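Local coordinates for protein transmembrane oligosaccharyl transferase (Archaeoglobus fulgidus, PDB 3WAJ) that is an archaeal membrane protein of the STT3/AglB oligosaccharyl transferase family, with an N-terminal region of the GT-C clan and a bound zinc ion, at residues 57-62 and 93-98; 97-102 and 106-111. All coordinates share one frame; numbering follows the deposited sequence.

Interaction 1 (57-62 and 93-98); sequences NTIHNF and AGIIFS
Ile95 meets both Ile59 and Phe62 where the C-terminal turns of helix 47-60 and helix 84-96 come together, a helix-helix contact within the STT3-type N-terminal region, completed by a CH-pi interaction. Phe62 lies just past the end of its helix, and its ring turns one face to the other segment. With CG1 anti to its carbonyl carbon and the rest of the chain extended (chi2 169°), Ile95 places CD1 over the centre of that ring, 3.8 Å from the Phe62 centroid and only 12° off the ring normal. The methyl therefore meets the flat of the ring, while the backbone O of Thr58 lies in the ring plane at its edge.

Beside this pair, Ile59 and Ile95 run past one another in opposite senses, so that they touch along their flanks, with Ile59 CG2 4.1 Å from Ile95 CG1. The longer branch of Ile59 continues to Gly94, where the missing side chain lets Ile59 CD1 settle 4.1 Å from Gly94 CA. Ile59 also packs on Ser91, as do Thr58 and Phe62, which carries the contact one turn back along helix 84-96.

The asparagines of segment 57-62 take no part in this contact: Asn61 ND2 bonds weakly to Asn57 O and OD1, and also donates to Leu525 O. Helix 84-96 closes in a Schellman motif with Ser98, at positive phi, as its C-prime residue. Ala99 N turns back to Gly94 O, and Ser98 N lies 3.1 Å from Ile95 O.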
loop_
_atom_site.group_PDB
_atom_site.type_symbol
_atom_site.label_atom_id
_atom_site.label_comp_id
_atom_site.label_asym_id
_atom_site.label_seq_id
_atom_site.Cartn_x
_atom_site.Cartn_y
_atom_site.Cartn_z
ATOM N N ASN A 57 -13.109 -15.018 -2.954
ATOM C CA ASN A 57 -12.667 -16.403 -2.936
ATOM C C ASN A 57 -13.193 -17.144 -1.697
ATOM O O ASN A 57 -13.577 -18.312 -1.765
ATOM C CB ASN A 57 -11.135 -16.464 -2.991
ATOM C CG ASN A 57 -10.618 -17.869 -2.965
ATOM O OD1 ASN A 57 -10.719 -18.550 -1.945
ATOM N ND2 ASN A 57 -10.053 -18.322 -4.084
ATOM N N THR A 58 -13.204 -16.459 -0.563
ATOM C CA THR A 58 -13.685 -17.046 0.675
ATOM C C THR A 58 -15.192 -17.283 0.616
ATOM O O THR A 58 -15.683 -18.309 1.084
ATOM C CB THR A 58 -13.368 -16.147 1.856
ATOM O OG1 THR A 58 -11.956 -15.887 1.884
ATOM C CG2 THR A 58 -13.806 -16.812 3.161
ATOM N N ILE A 59 -15.925 -16.331 0.039
ATOM C CA ILE A 59 -17.359 -16.503 -0.096
ATOM C C ILE A 59 -17.625 -17.789 -0.877
ATOM O O ILE A 59 -18.389 -18.644 -0.434
ATOM C CB ILE A 59 -18.048 -15.301 -0.770
ATOM C CG1 ILE A 59 -18.165 -14.110 0.204
ATOM C CG2 ILE A 59 -19.432 -15.697 -1.242
ATOM C CD1 ILE A 59 -18.782 -12.823 -0.435
ATOM N N HIS A 60 -16.949 -17.935 -2.013
ATOM C CA HIS A 60 -17.093 -19.117 -2.852
ATOM C C HIS A 60 -16.797 -20.431 -2.118
ATOM O O HIS A 60 -17.497 -21.422 -2.321
ATOM C CB HIS A 60 -16.196 -19.006 -4.077
ATOM C CG HIS A 60 -16.391 -20.117 -5.062
ATOM N ND1 HIS A 60 -17.371 -20.089 -6.030
ATOM C CD2 HIS A 60 -15.731 -21.289 -5.223
ATOM C CE1 HIS A 60 -17.300 -21.193 -6.753
ATOM N NE2 HIS A 60 -16.317 -21.940 -6.281
ATOM N N ASN A 61 -15.757 -20.440 -1.287
ATOM C CA ASN A 61 -15.329 -21.651 -0.590
ATOM C C ASN A 61 -15.781 -21.688 0.886
ATOM O O ASN A 61 -15.171 -22.364 1.728
ATOM C CB ASN A 61 -13.805 -21.794 -0.670
ATOM C CG ASN A 61 -13.295 -21.842 -2.096
ATOM O OD1 ASN A 61 -13.546 -22.811 -2.824
ATOM N ND2 ASN A 61 -12.550 -20.807 -2.498
ATOM N N PHE A 62 -16.856 -20.968 1.189
ATOM C CA PHE A 62 -17.270 -20.743 2.570
ATOM C C PHE A 62 -17.578 -22.045 3.342
ATOM O O PHE A 62 -18.255 -22.948 2.831
ATOM C CB PHE A 62 -18.464 -19.768 2.617
ATOM C CG PHE A 62 -18.581 -19.029 3.924
ATOM C CD1 PHE A 62 -19.474 -19.451 4.903
ATOM C CD2 PHE A 62 -17.777 -17.923 4.185
ATOM C CE1 PHE A 62 -19.575 -18.773 6.111
ATOM C CE2 PHE A 62 -17.872 -17.238 5.398
ATOM C CZ PHE A 62 -18.769 -17.666 6.359
ATOM N N ALA A 93 -20.701 -10.342 5.571
ATOM C CA ALA A 93 -21.454 -9.210 5.037
ATOM C C ALA A 93 -21.981 -9.527 3.644
ATOM O O ALA A 93 -23.137 -9.231 3.318
ATOM C CB ALA A 93 -20.595 -7.975 5.009
ATOM N N GLY A 94 -21.131 -10.139 2.825
ATOM C CA GLY A 94 -21.475 -10.403 1.436
ATOM C C GLY A 94 -22.607 -11.398 1.292
ATOM O O GLY A 94 -23.566 -11.168 0.556
ATOM N N ILE A 95 -22.488 -12.510 2.006
ATOM C CA ILE A 95 -23.516 -13.544 2.022
ATOM C C ILE A 95 -24.840 -12.988 2.561
ATOM O O ILE A 95 -25.899 -13.247 1.992
ATOM C CB ILE A 95 -23.019 -14.762 2.831
ATOM C CG1 ILE A 95 -21.802 -15.379 2.135
ATOM C CG2 ILE A 95 -24.097 -15.811 2.993
ATOM C CD1 ILE A 95 -21.082 -16.398 2.970
ATOM N N ILE A 96 -24.765 -12.203 3.636
ATOM C CA ILE A 96 -25.943 -11.555 4.228
ATOM C C ILE A 96 -26.720 -10.686 3.231
ATOM O O ILE A 96 -27.957 -10.737 3.186
ATOM C CB ILE A 96 -25.567 -10.688 5.461
ATOM C CG1 ILE A 96 -25.702 -11.478 6.762
ATOM C CG2 ILE A 96 -26.477 -9.476 5.573
ATOM C CD1 ILE A 96 -25.005 -12.819 6.775
ATOM N N PHE A 97 -26.006 -9.882 2.445
ATOM C CA PHE A 97 -26.671 -8.971 1.521
ATOM C C PHE A 97 -26.664 -9.569 0.131
ATOM O O PHE A 97 -26.861 -8.853 -0.860
ATOM C CB PHE A 97 -26.001 -7.593 1.507
ATOM C CG PHE A 97 -26.156 -6.821 2.792
ATOM C CD1 PHE A 97 -27.342 -6.158 3.084
ATOM C CD2 PHE A 97 -25.109 -6.744 3.702
ATOM C CE1 PHE A 97 -27.488 -5.437 4.278
ATOM C CE2 PHE A 97 -25.241 -6.021 4.898
ATOM C CZ PHE A 97 -26.437 -5.369 5.185
ATOM N N SER A 98 -26.436 -10.886 0.075
ATOM C CA SER A 98 -26.363 -11.651 -1.181
ATOM C C SER A 98 -25.644 -10.891 -2.297
ATOM O O SER A 98 -26.084 -10.870 -3.447
ATOM C CB SER A 98 -27.751 -12.098 -1.640
ATOM O OG SER A 98 -28.269 -13.110 -0.797
#

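Interaction 2 (97-102 and 106-111); sequences FSATSG and RAVLAF
Val108 meets Phe97 and Ala99 through one methyl: a chi1 of 173° sends CG1 opposite the backbone N and leaves CG2 beside that N, facing the loop. Phe97 has its CG anti to the carbonyl carbon (chi1 -68°), which carries the ring off along helix 102-118 and leaves its CB to make the close approach. Val108 CG2 thus lies 4.1 Å from Phe97 CB and 4.0 Å from Ala99 CB, one methyl of the beta-branched Val108 lodged against two beta carbons of the loop. The CA-CB bonds of all three residues point into the contact, so the apolar half is built from short groups that meet directly.

The second half is polar and belongs to the backbone. Arg106 N donates to Gly102 O over 3.1 Å, and the bond is nearly straight at the hydrogen (173°), with the donor in the carbonyl plane. It has the four-residue spacing of an alpha-helical turn. Gly102 itself adopts a positive phi, a conformation easily taken by glycine, as the chain swings out of the loop.

The same helical backbone sets Arg106 CB 3.6 Å from Gly102 O. Farther out, the side chain bends at chi3, which brings the guanidinium alongside Gly102, with Arg106 NH2 3.8 Å from Gly102 C. These approaches are packing; the guanidinium finds its polar partners elsewhere. NH1 donates to Val41 O and Thr40 OG1, while weaker bonds join NE to Tyr52 OH and NH2 to Tyr504 OH, so that a buried group is held from several sides. Taken together, this is a short helix-loop-helix connection, in which the loop after helix 84-96 packs on the first turns of helix 102-118 in the STT3-type N-terminal region.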
loop_
_atom_site.group_PDB
_atom_site.type_symbol
_atom_site.label_atom_id
_atom_site.label_comp_id
_atom_site.label_asym_id
_atom_site.label_seq_id
_atom_site.Cartn_x
_atom_site.Cartn_y
_atom_site.Cartn_z
ATOM N N PHE A 97 -26.006 -9.882 2.445
ATOM C CA PHE A 97 -26.671 -8.971 1.521
ATOM C C PHE A 97 -26.664 -9.569 0.131
ATOM O O PHE A 97 -26.861 -8.853 -0.860
ATOM C CB PHE A 97 -26.001 -7.593 1.507
ATOM C CG PHE A 97 -26.156 -6.821 2.792
ATOM C CD1 PHE A 97 -27.342 -6.158 3.084
ATOM C CD2 PHE A 97 -25.109 -6.744 3.702
ATOM C CE1 PHE A 97 -27.488 -5.437 4.278
ATOM C CE2 PHE A 97 -25.241 -6.021 4.898
ATOM C CZ PHE A 97 -26.437 -5.369 5.185
ATOM N N SER A 98 -26.436 -10.886 0.075
ATOM C CA SER A 98 -26.363 -11.651 -1.181
ATOM C C SER A 98 -25.644 -10.891 -2.297
ATOM O O SER A 98 -26.084 -10.870 -3.447
ATOM C CB SER A 98 -27.751 -12.098 -1.640
ATOM O OG SER A 98 -28.269 -13.110 -0.797
ATOM N N ALA A 99 -24.544 -10.249 -1.922
ATOM C CA ALA A 99 -23.671 -9.563 -2.852
ATOM C C ALA A 99 -22.347 -10.313 -2.805
ATOM O O ALA A 99 -21.479 -10.044 -1.964
ATOM C CB ALA A 99 -23.489 -8.126 -2.429
ATOM N N THR A 100 -22.195 -11.253 -3.729
ATOM C CA THR A 100 -21.112 -12.218 -3.656
ATOM C C THR A 100 -19.920 -11.943 -4.598
ATOM O O THR A 100 -18.877 -12.607 -4.500
ATOM C CB THR A 100 -21.670 -13.631 -3.864
ATOM O OG1 THR A 100 -22.375 -13.671 -5.110
ATOM C CG2 THR A 100 -22.642 -13.989 -2.724
ATOM N N SER A 101 -20.068 -10.976 -5.502
ATOM C CA SER A 101 -18.995 -10.629 -6.446
ATOM C C SER A 101 -19.213 -9.243 -7.052
ATOM O O SER A 101 -20.225 -8.605 -6.770
ATOM C CB SER A 101 -18.855 -11.695 -7.550
ATOM O OG SER A 101 -20.070 -11.867 -8.263
ATOM N N GLY A 102 -18.258 -8.776 -7.861
ATOM C CA GLY A 102 -18.399 -7.535 -8.617
ATOM C C GLY A 102 -18.744 -6.282 -7.822
ATOM O O GLY A 102 -18.372 -6.152 -6.634
ATOM N N ARG A 106 -18.271 -5.114 -3.766
ATOM C CA ARG A 106 -17.449 -3.934 -3.503
ATOM C C ARG A 106 -18.199 -2.872 -2.711
ATOM O O ARG A 106 -17.664 -2.289 -1.757
ATOM C CB ARG A 106 -16.923 -3.356 -4.831
ATOM C CG ARG A 106 -15.591 -3.973 -5.286
ATOM C CD ARG A 106 -15.076 -3.336 -6.570
ATOM N NE ARG A 106 -15.535 -4.085 -7.734
ATOM C CZ ARG A 106 -15.875 -3.550 -8.893
ATOM N NH1 ARG A 106 -15.815 -2.246 -9.071
ATOM N NH2 ARG A 106 -16.268 -4.330 -9.868
ATOM N N ALA A 107 -19.446 -2.631 -3.107
ATOM C CA ALA A 107 -20.308 -1.665 -2.417
ATOM C C ALA A 107 -20.433 -2.018 -0.940
ATOM O O ALA A 107 -20.140 -1.188 -0.057
ATOM C CB ALA A 107 -21.674 -1.618 -3.064
ATOM N N VAL A 108 -20.865 -3.246 -0.667
ATOM C CA VAL A 108 -20.914 -3.724 0.717
ATOM C C VAL A 108 -19.557 -3.527 1.419
ATOM O O VAL A 108 -19.490 -2.883 2.466
ATOM C CB VAL A 108 -21.404 -5.196 0.810
ATOM C CG1 VAL A 108 -21.283 -5.716 2.244
ATOM C CG2 VAL A 108 -22.849 -5.313 0.333
ATOM N N LEU A 109 -18.484 -4.061 0.835
ATOM C CA LEU A 109 -17.158 -3.939 1.435
ATOM C C LEU A 109 -16.775 -2.486 1.682
ATOM O O LEU A 109 -16.110 -2.189 2.667
ATOM C CB LEU A 109 -16.093 -4.613 0.569
ATOM C CG LEU A 109 -16.351 -6.086 0.318
ATOM C CD1 LEU A 109 -15.161 -6.709 -0.416
ATOM C CD2 LEU A 109 -16.639 -6.823 1.638
ATOM N N ALA A 110 -17.210 -1.585 0.801
ATOM C CA ALA A 110 -16.901 -0.150 0.933
ATOM C C ALA A 110 -17.359 0.443 2.261
ATOM O O ALA A 110 -16.696 1.316 2.821
ATOM C CB ALA A 110 -17.495 0.644 -0.236
ATOM N N PHE A 111 -18.503 -0.020 2.756
ATOM C CA PHE A 111 -19.065 0.519 3.994
ATOM C C PHE A 111 -18.371 0.023 5.248
ATOM O O PHE A 111 -18.411 0.680 6.281
ATOM C CB PHE A 111 -20.552 0.209 4.086
ATOM C CG PHE A 111 -21.375 1.024 3.160
ATOM C CD1 PHE A 111 -21.690 2.335 3.473
ATOM C CD2 PHE A 111 -21.817 0.496 1.954
ATOM C CE1 PHE A 111 -22.449 3.103 2.598
ATOM C CE2 PHE A 111 -22.581 1.259 1.071
ATOM C CZ PHE A 111 -22.895 2.560 1.392
#

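In the fold
Interactions 1 and 2 share Phe97 and Ser98, and their centres lie about 9 Å apart. The end of helix 84-96 is where the two meet: interaction 1 sets it against helix 47-60, whose first residue, Asp47, is a zinc ligand, and interaction 2 holds the loop that follows it against helix 102-118. Both are partly buried. Interaction 1 is wholly apolar across the segments and includes the exposed Phe62; interaction 2 adds a backbone hydrogen bond and a buried arginine. They also touch directly: Ala93 CB, 3.6 Å from Val108 CG1, joins helices 84-96 and 102-118, and Ile59 CG2, 3.9 Å from Thr100 CG2, sets helix 47-60 against the loop between them.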